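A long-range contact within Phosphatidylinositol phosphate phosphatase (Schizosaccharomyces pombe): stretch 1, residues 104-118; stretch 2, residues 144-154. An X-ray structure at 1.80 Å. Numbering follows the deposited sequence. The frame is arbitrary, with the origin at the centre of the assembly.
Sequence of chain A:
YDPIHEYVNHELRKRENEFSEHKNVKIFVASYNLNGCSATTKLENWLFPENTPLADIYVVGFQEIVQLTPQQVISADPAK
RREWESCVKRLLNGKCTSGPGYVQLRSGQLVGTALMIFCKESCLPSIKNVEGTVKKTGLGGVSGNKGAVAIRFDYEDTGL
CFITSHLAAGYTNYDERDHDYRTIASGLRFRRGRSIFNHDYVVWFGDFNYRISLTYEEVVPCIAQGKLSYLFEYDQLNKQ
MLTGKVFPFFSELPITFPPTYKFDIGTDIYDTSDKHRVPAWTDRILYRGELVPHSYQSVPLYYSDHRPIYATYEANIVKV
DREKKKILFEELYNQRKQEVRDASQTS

Stretch 1 (104-118) QLRSGQLVGTALMIF
Stretch 2 (144-154) GNKGAVAIRFD

Stretch 1 is a β-hairpin: strand 104-110 turns back through a type II' turn, Leu110 to Thr113, into strand 113-118. Strand 147-154 packs against it, antiparallel to the first arm (167°) and nearly parallel to the second (13°), with axes about 6.5 Å apart. No hydrogen bond crosses directly, so side-chain packing and two waters join the stretches. The register pairs Val111 with Asn145 (CA to CA 6.0 Å) and Leu115 with Val149 (CA to CA 6.2 Å).

Leu105 (t, p) places CD2 over one face of the Phe153 ring, Leu105 CD2 lying 4.1 Å from Phe153 CD2. Arg106 contributes backbone and side chain: its O lies 3.7 Å from Ile151 CD1 and its CD 4.3 Å from Ile151 CG1; the same O accepts a hydrogen bond from Ile117 N (3.0 Å) within the hairpin. Ser107 points its CB away. Gly108 leaves space for Val149, whose CG1 sits 3.6 Å from Gly108 C; a CB on Gly108 would clash with that methyl. The CA-to-CB bond of Gln109 points away, and its NE2 donates to Val111 O (3.0 Å).

Leu110 (t, p) sets CB 3.8 Å from Val149 CG2 and CD2 3.6 Å from Gly147 CA. Gly147, at phi/psi 158/-163, has no room for a CB beside that methyl, and its backbone angles themselves call for glycine. At the turn, Val111 (phi/psi 52/-116, t) brings CG1 to 4.0 Å from Asn145 CB. Two waters bridge the stretches, both donating to the backbone O of Asn145 (2.8 Å each): one also donates to Leu110 O (2.7 Å) while accepting from Thr113 OG1 (2.8 Å); the other accepts from Gly112 N (2.9 Å).

Thr113 (m) packs CG2 4.0 Å from Val149 CG2. Leu115 (t, p) puts CB 3.7 Å from Val149 CG1 and CD2 3.9 Å from Ile151 CD1. Ile117 (m, t) extends CD1 to Ile151 CG2 (3.8 Å) and the Phe153 edge at CE2 (4.1 Å). Val149 is t, Ile151 m, t, and Phe153 p.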

ATOM      1  N   GLN A 104      10.089  12.759   6.718  1.00 18.99           N
ATOM      2  CA  GLN A 104      10.219  11.408   6.142  1.00 18.54           C
ATOM      3  C   GLN A 104      10.522  10.483   7.306  1.00 19.14           C
ATOM      4  O   GLN A 104      11.528  10.625   8.037  1.00 18.65           O
ATOM      5  CB  GLN A 104      11.354  11.363   5.117  1.00 18.61           C
ATOM      6  CG  GLN A 104      11.775   9.928   4.681  1.00 21.32           C
ATOM      7  CD  GLN A 104      12.851  10.010   3.638  1.00 22.73           C
ATOM      8  OE1 GLN A 104      12.770  10.863   2.746  1.00 23.10           O
ATOM      9  NE2 GLN A 104      13.889   9.152   3.746  1.00 21.66           N
ATOM     10  N   LEU A 105       9.655   9.524   7.491  1.00 17.90           N
ATOM     11  CA  LEU A 105       9.830   8.555   8.542  1.00 18.35           C
ATOM     12  C   LEU A 105      10.962   7.612   8.156  1.00 17.95           C
ATOM     13  O   LEU A 105      11.912   7.324   8.951  1.00 16.03           O
ATOM     14  CB  LEU A 105       8.526   7.768   8.701  1.00 19.18           C
ATOM     15  CG  LEU A 105       8.360   6.825   9.856  1.00 18.69           C
ATOM     16  CD1 LEU A 105       8.323   7.673  11.161  1.00 19.75           C
ATOM     17  CD2 LEU A 105       7.029   6.004   9.678  1.00 19.67           C
ATOM     18  N   ARG A 106      10.861   7.069   6.946  1.00 16.46           N
ATOM     19  CA  ARG A 106      11.847   6.093   6.482  1.00 17.38           C
ATOM     20  C   ARG A 106      11.662   5.807   4.987  1.00 17.96           C
ATOM     21  O   ARG A 106      10.561   6.040   4.457  1.00 18.04           O
ATOM     22  CB  ARG A 106      11.671   4.727   7.214  1.00 17.03           C
ATOM     23  CG  ARG A 106      12.980   3.881   6.909  1.00 19.43           C
ATOM     24  CD  ARG A 106      13.195   2.306   6.804  1.00 29.15           C
ATOM     25  NE  ARG A 106      13.248   1.789   8.117  1.00 22.14           N
ATOM     26  CZ  ARG A 106      13.793   0.713   8.705  1.00 19.25           C
ATOM     27  NH1 ARG A 106      14.557  -0.323   8.242  1.00 16.87           N
ATOM     28  NH2 ARG A 106      13.475   0.723   9.985  1.00 16.18           N
ATOM     29  N   SER A 107      12.713   5.325   4.333  1.00 16.41           N
ATOM     30  CA  SER A 107      12.646   4.922   2.941  1.00 17.27           C
ATOM     31  C   SER A 107      13.465   3.655   2.808  1.00 16.77           C
ATOM     32  O   SER A 107      14.351   3.345   3.619  1.00 17.34           O
ATOM     33  CB  SER A 107      13.144   5.977   1.916  1.00 17.48           C
ATOM     34  OG  SER A 107      14.556   6.064   1.950  1.00 20.00           O
ATOM     35  N   GLY A 108      13.179   2.922   1.754  1.00 16.35           N
ATOM     36  CA  GLY A 108      13.872   1.672   1.486  1.00 16.80           C
ATOM     37  C   GLY A 108      14.021   1.559  -0.029  1.00 16.28           C
ATOM     38  O   GLY A 108      13.239   2.200  -0.786  1.00 14.54           O
ATOM     39  N   GLN A 109      14.931   0.694  -0.476  1.00 16.24           N
ATOM     40  CA  GLN A 109      15.141   0.548  -1.912  1.00 16.00           C
ATOM     41  C   GLN A 109      15.648  -0.811  -2.293  1.00 15.91           C
ATOM     42  O   GLN A 109      16.453  -1.401  -1.536  1.00 16.44           O
ATOM     43  CB  GLN A 109      16.117   1.670  -2.361  1.00 17.35           C
ATOM     44  CG  GLN A 109      16.544   1.549  -3.801  1.00 20.96           C
ATOM     45  CD  GLN A 109      17.241   2.829  -4.274  1.00 26.52           C
ATOM     46  OE1 GLN A 109      17.868   3.518  -3.465  1.00 24.84           O
ATOM     47  NE2 GLN A 109      17.129   3.143  -5.587  1.00 26.99           N
ATOM     48  N   LEU A 110      15.143  -1.337  -3.420  1.00 15.62           N
ATOM     49  CA  LEU A 110      15.630  -2.630  -3.989  1.00 18.47           C
ATOM     50  C   LEU A 110      15.810  -2.345  -5.470  1.00 17.75           C
ATOM     51  O   LEU A 110      14.846  -2.243  -6.256  1.00 15.86           O
ATOM     52  CB  LEU A 110      14.651  -3.799  -3.775  1.00 17.57           C
ATOM     53  CG  LEU A 110      15.248  -5.095  -4.355  1.00 19.39           C
ATOM     54  CD1 LEU A 110      16.480  -5.513  -3.574  1.00 21.80           C
ATOM     55  CD2 LEU A 110      14.116  -6.192  -4.358  1.00 20.59           C
ATOM     56  N   VAL A 111      17.082  -2.162  -5.859  1.00 17.22           N
ATOM     57  CA  VAL A 111      17.430  -1.768  -7.197  1.00 16.87           C
ATOM     58  C   VAL A 111      16.621  -0.497  -7.590  1.00 17.29           C
ATOM     59  O   VAL A 111      16.804   0.521  -6.983  1.00 19.62           O
ATOM     60  CB  VAL A 111      17.223  -2.830  -8.238  1.00 15.77           C
ATOM     61  CG1 VAL A 111      17.813  -2.330  -9.584  1.00 21.65           C
ATOM     62  CG2 VAL A 111      17.933  -4.158  -7.769  1.00 20.45           C
ATOM     63  N   GLY A 112      15.742  -0.553  -8.589  1.00 16.44           N
ATOM     64  CA  GLY A 112      15.009   0.652  -8.934  1.00 16.92           C
ATOM     65  C   GLY A 112      13.646   0.869  -8.251  1.00 15.57           C
ATOM     66  O   GLY A 112      12.906   1.845  -8.536  1.00 15.69           O
ATOM     67  N   THR A 113      13.307  -0.039  -7.370  1.00 14.76           N
ATOM     68  CA  THR A 113      12.061   0.051  -6.622  1.00 15.35           C
ATOM     69  C   THR A 113      12.322   0.728  -5.291  1.00 16.14           C
ATOM     70  O   THR A 113      13.292   0.341  -4.617  1.00 15.19           O
ATOM     71  CB  THR A 113      11.499  -1.393  -6.403  1.00 15.36           C
ATOM     72  OG1 THR A 113      11.313  -1.994  -7.688  1.00 15.93           O
ATOM     73  CG2 THR A 113      10.193  -1.339  -5.600  1.00 14.52           C
ATOM     74  N   ALA A 114      11.511   1.746  -4.928  1.00 14.06           N
ATOM     75  CA  ALA A 114      11.714   2.389  -3.629  1.00 16.03           C
ATOM     76  C   ALA A 114      10.389   2.726  -2.944  1.00 16.66           C
ATOM     77  O   ALA A 114       9.360   2.967  -3.598  1.00 15.78           O
ATOM     78  CB  ALA A 114      12.572   3.681  -3.789  1.00 14.02           C
ATOM     79  N   LEU A 115      10.423   2.750  -1.632  1.00 15.32           N
ATOM     80  CA  LEU A 115       9.239   3.064  -0.829  1.00 14.63           C
ATOM     81  C   LEU A 115       9.662   4.145   0.158  1.00 15.10           C
ATOM     82  O   LEU A 115      10.711   4.042   0.802  1.00 15.66           O
ATOM     83  CB  LEU A 115       8.766   1.802  -0.017  1.00 14.85           C
ATOM     84  CG  LEU A 115       7.475   2.016   0.783  1.00 16.01           C
ATOM     85  CD1 LEU A 115       6.255   2.246  -0.232  1.00 15.63           C
ATOM     86  CD2 LEU A 115       7.238   0.751   1.717  1.00 15.45           C
ATOM     87  N   MET A 116       8.887   5.212   0.245  1.00 14.79           N
ATOM     88  CA  MET A 116       9.233   6.234   1.208  1.00 14.85           C
ATOM     89  C   MET A 116       7.946   6.663   1.880  1.00 14.89           C
ATOM     90  O   MET A 116       6.875   6.811   1.210  1.00 16.33           O
ATOM     91  CB  MET A 116       9.932   7.423   0.509  1.00 16.81           C
ATOM     92  CG  MET A 116       9.125   7.981  -0.626  1.00 17.86           C
ATOM     93  SD  MET A 116      10.137   9.212  -1.651  1.00 18.40           S
ATOM     94  CE  MET A 116      11.228   8.254  -2.460  1.00 16.49           C
ATOM     95  N   ILE A 117       8.024   6.872   3.197  1.00 13.64           N
ATOM     96  CA  ILE A 117       6.825   7.213   3.954  1.00 14.14           C
ATOM     97  C   ILE A 117       7.034   8.541   4.712  1.00 17.04           C
ATOM     98  O   ILE A 117       8.072   8.726   5.385  1.00 15.84           O
ATOM     99  CB  ILE A 117       6.497   6.047   4.941  1.00 14.25           C
ATOM    100  CG1 ILE A 117       6.127   4.766   4.139  1.00 13.10           C
ATOM    101  CG2 ILE A 117       5.264   6.491   5.856  1.00 15.37           C
ATOM    102  CD1 ILE A 117       5.631   3.604   5.039  1.00 16.38           C
ATOM    103  N   PHE A 118       6.095   9.478   4.501  1.00 16.75           N
ATOM    104  CA  PHE A 118       6.115  10.775   5.172  1.00 19.39           C
ATOM    105  C   PHE A 118       4.896  10.924   6.078  1.00 19.97           C
ATOM    106  O   PHE A 118       3.822  10.394   5.765  1.00 22.15           O
ATOM    107  CB  PHE A 118       6.081  11.898   4.153  1.00 22.00           C
ATOM    108  CG  PHE A 118       7.238  11.896   3.213  1.00 25.45           C
ATOM    109  CD1 PHE A 118       7.213  11.122   2.048  1.00 26.70           C
ATOM    110  CD2 PHE A 118       8.350  12.697   3.475  1.00 27.96           C
ATOM    111  CE1 PHE A 118       8.294  11.160   1.169  1.00 27.36           C
ATOM    112  CE2 PHE A 118       9.425  12.726   2.581  1.00 29.21           C
ATOM    113  CZ  PHE A 118       9.380  11.959   1.451  1.00 26.46           C
ATOM    114  N   GLY A 144      18.880  -9.911 -11.345  1.00 37.46           N
ATOM    115  CA  GLY A 144      17.479  -9.502 -11.448  1.00 32.77           C
ATOM    116  C   GLY A 144      17.116  -8.142 -10.835  1.00 32.13           C
ATOM    117  O   GLY A 144      17.640  -7.721  -9.780  1.00 32.39           O
ATOM    118  N   ASN A 145      16.206  -7.415 -11.493  1.00 28.99           N
ATOM    119  CA  ASN A 145      15.843  -6.136 -10.924  1.00 27.19           C
ATOM    120  C   ASN A 145      14.406  -6.049 -10.352  1.00 22.86           C
ATOM    121  O   ASN A 145      13.955  -4.940 -10.046  1.00 23.41           O
ATOM    122  CB  ASN A 145      16.105  -5.032 -11.944  1.00 28.00           C
ATOM    123  CG  ASN A 145      17.462  -5.221 -12.679  1.00 34.44           C
ATOM    124  OD1 ASN A 145      18.514  -5.511 -12.065  1.00 37.84           O
ATOM    125  ND2 ASN A 145      17.434  -5.062 -13.996  1.00 37.68           N
ATOM    126  N   LYS A 146      13.712  -7.180 -10.191  1.00 19.91           N
ATOM    127  CA  LYS A 146      12.342  -7.152  -9.635  1.00 18.51           C
ATOM    128  C   LYS A 146      12.303  -7.511  -8.163  1.00 17.76           C
ATOM    129  O   LYS A 146      13.205  -8.180  -7.632  1.00 17.03           O
ATOM    130  CB  LYS A 146      11.425  -8.071 -10.432  1.00 17.09           C
ATOM    131  CG  LYS A 146      11.445  -7.744 -11.949  1.00 19.51           C
ATOM    132  CD  LYS A 146      10.936  -6.314 -12.244  1.00 18.46           C
ATOM    133  CE  LYS A 146      10.571  -6.169 -13.757  1.00 18.99           C
ATOM    134  NZ  LYS A 146      11.747  -6.477 -14.645  1.00 22.80           N
ATOM    135  N   GLY A 147      11.247  -7.073  -7.493  1.00 15.37           N
ATOM    136  CA  GLY A 147      11.142  -7.362  -6.076  1.00 17.28           C
ATOM    137  C   GLY A 147      10.250  -6.440  -5.311  1.00 16.71           C
ATOM    138  O   GLY A 147       9.428  -5.694  -5.890  1.00 17.78           O
ATOM    139  N   ALA A 148      10.415  -6.466  -3.998  1.00 16.76           N
ATOM    140  CA  ALA A 148       9.573  -5.665  -3.115  1.00 16.51           C
ATOM    141  C   ALA A 148      10.309  -4.922  -2.044  1.00 15.68           C
ATOM    142  O   ALA A 148      11.372  -5.378  -1.593  1.00 17.27           O
ATOM    143  CB  ALA A 148       8.522  -6.594  -2.404  1.00 18.30           C
ATOM    144  N   VAL A 149       9.741  -3.779  -1.648  1.00 14.65           N
ATOM    145  CA  VAL A 149      10.293  -2.995  -0.519  1.00 13.74           C
ATOM    146  C   VAL A 149       9.124  -2.795   0.436  1.00 14.90           C
ATOM    147  O   VAL A 149       8.010  -2.424   0.006  1.00 14.92           O
ATOM    148  CB  VAL A 149      10.794  -1.601  -0.992  1.00 12.62           C
ATOM    149  CG1 VAL A 149      11.318  -0.799   0.226  1.00 12.98           C
ATOM    150  CG2 VAL A 149      11.912  -1.814  -2.023  1.00 14.34           C
ATOM    151  N   ALA A 150       9.355  -3.052   1.718  1.00 12.92           N
ATOM    152  CA  ALA A 150       8.311  -2.915   2.710  1.00 13.40           C
ATOM    153  C   ALA A 150       8.731  -2.166   4.007  1.00 14.05           C
ATOM    154  O   ALA A 150       9.893  -2.272   4.474  1.00 15.80           O
ATOM    155  CB  ALA A 150       7.749  -4.362   3.074  1.00 12.77           C
ATOM    156  N   ILE A 151       7.808  -1.350   4.507  1.00 12.95           N
ATOM    157  CA  ILE A 151       7.996  -0.658   5.779  1.00 15.16           C
ATOM    158  C   ILE A 151       6.693  -0.837   6.601  1.00 16.40           C
ATOM    159  O   ILE A 151       5.588  -0.662   6.073  1.00 16.34           O
ATOM    160  CB  ILE A 151       8.272   0.837   5.533  1.00 15.03           C
ATOM    161  CG1 ILE A 151       9.648   0.962   4.805  1.00 12.85           C
ATOM    162  CG2 ILE A 151       8.281   1.561   6.894  1.00 15.22           C
ATOM    163  CD1 ILE A 151       9.848   2.405   4.100  1.00 14.41           C
ATOM    164  N   ARG A 152       6.838  -1.179   7.880  1.00 15.44           N
ATOM    165  CA  ARG A 152       5.705  -1.358   8.770  1.00 16.38           C
ATOM    166  C   ARG A 152       5.955  -0.509  10.021  1.00 18.70           C
ATOM    167  O   ARG A 152       7.082  -0.037  10.284  1.00 16.63           O
ATOM    168  CB  ARG A 152       5.531  -2.844   9.128  1.00 14.50           C
ATOM    169  CG  ARG A 152       6.713  -3.512  10.003  1.00 18.00           C
ATOM    170  CD  ARG A 152       6.664  -3.161  11.515  1.00 18.28           C
ATOM    171  NE  ARG A 152       5.387  -3.591  12.106  1.00 18.29           N
ATOM    172  CZ  ARG A 152       4.850  -3.134  13.246  1.00 20.29           C
ATOM    173  NH1 ARG A 152       3.650  -3.597  13.622  1.00 19.87           N
ATOM    174  NH2 ARG A 152       5.507  -2.259  14.027  1.00 18.85           N
ATOM    175  N   PHE A 153       4.881  -0.262  10.764  1.00 17.06           N
ATOM    176  CA  PHE A 153       5.009   0.529  11.973  1.00 16.90           C
ATOM    177  C   PHE A 153       3.697   0.423  12.765  1.00 18.45           C
ATOM    178  O   PHE A 153       2.639  -0.012  12.238  1.00 18.73           O
ATOM    179  CB  PHE A 153       5.346   2.017  11.644  1.00 15.61           C
ATOM    180  CG  PHE A 153       4.332   2.738  10.775  1.00 18.76           C
ATOM    181  CD1 PHE A 153       3.238   3.370  11.344  1.00 17.10           C
ATOM    182  CD2 PHE A 153       4.471   2.768   9.378  1.00 18.87           C
ATOM    183  CE1 PHE A 153       2.277   4.030  10.549  1.00 22.79           C
ATOM    184  CE2 PHE A 153       3.534   3.419   8.555  1.00 20.84           C
ATOM    185  CZ  PHE A 153       2.433   4.056   9.125  1.00 22.13           C
ATOM    186  N   ASP A 154       3.756   0.817  14.029  1.00 18.80           N
ATOM    187  CA  ASP A 154       2.519   0.814  14.804  1.00 21.51           C
ATOM    188  C   ASP A 154       2.159   2.276  14.921  1.00 21.32           C
ATOM    189  O   ASP A 154       3.055   3.130  15.054  1.00 21.60           O
ATOM    190  CB  ASP A 154       2.756   0.209  16.192  1.00 21.32           C
ATOM    191  CG  ASP A 154       3.058  -1.212  16.111  1.00 21.73           C
ATOM    192  OD1 ASP A 154       2.231  -1.924  15.522  1.00 22.23           O
ATOM    193  OD2 ASP A 154       4.108  -1.666  16.593  1.00 21.96           O
TER
HETATM  194  O   HOH W   1      13.219  -4.076  -7.439  1.00 18.80           O
HETATM  195  O   HOH W   2      14.296  -2.171 -10.481  1.00 15.35           O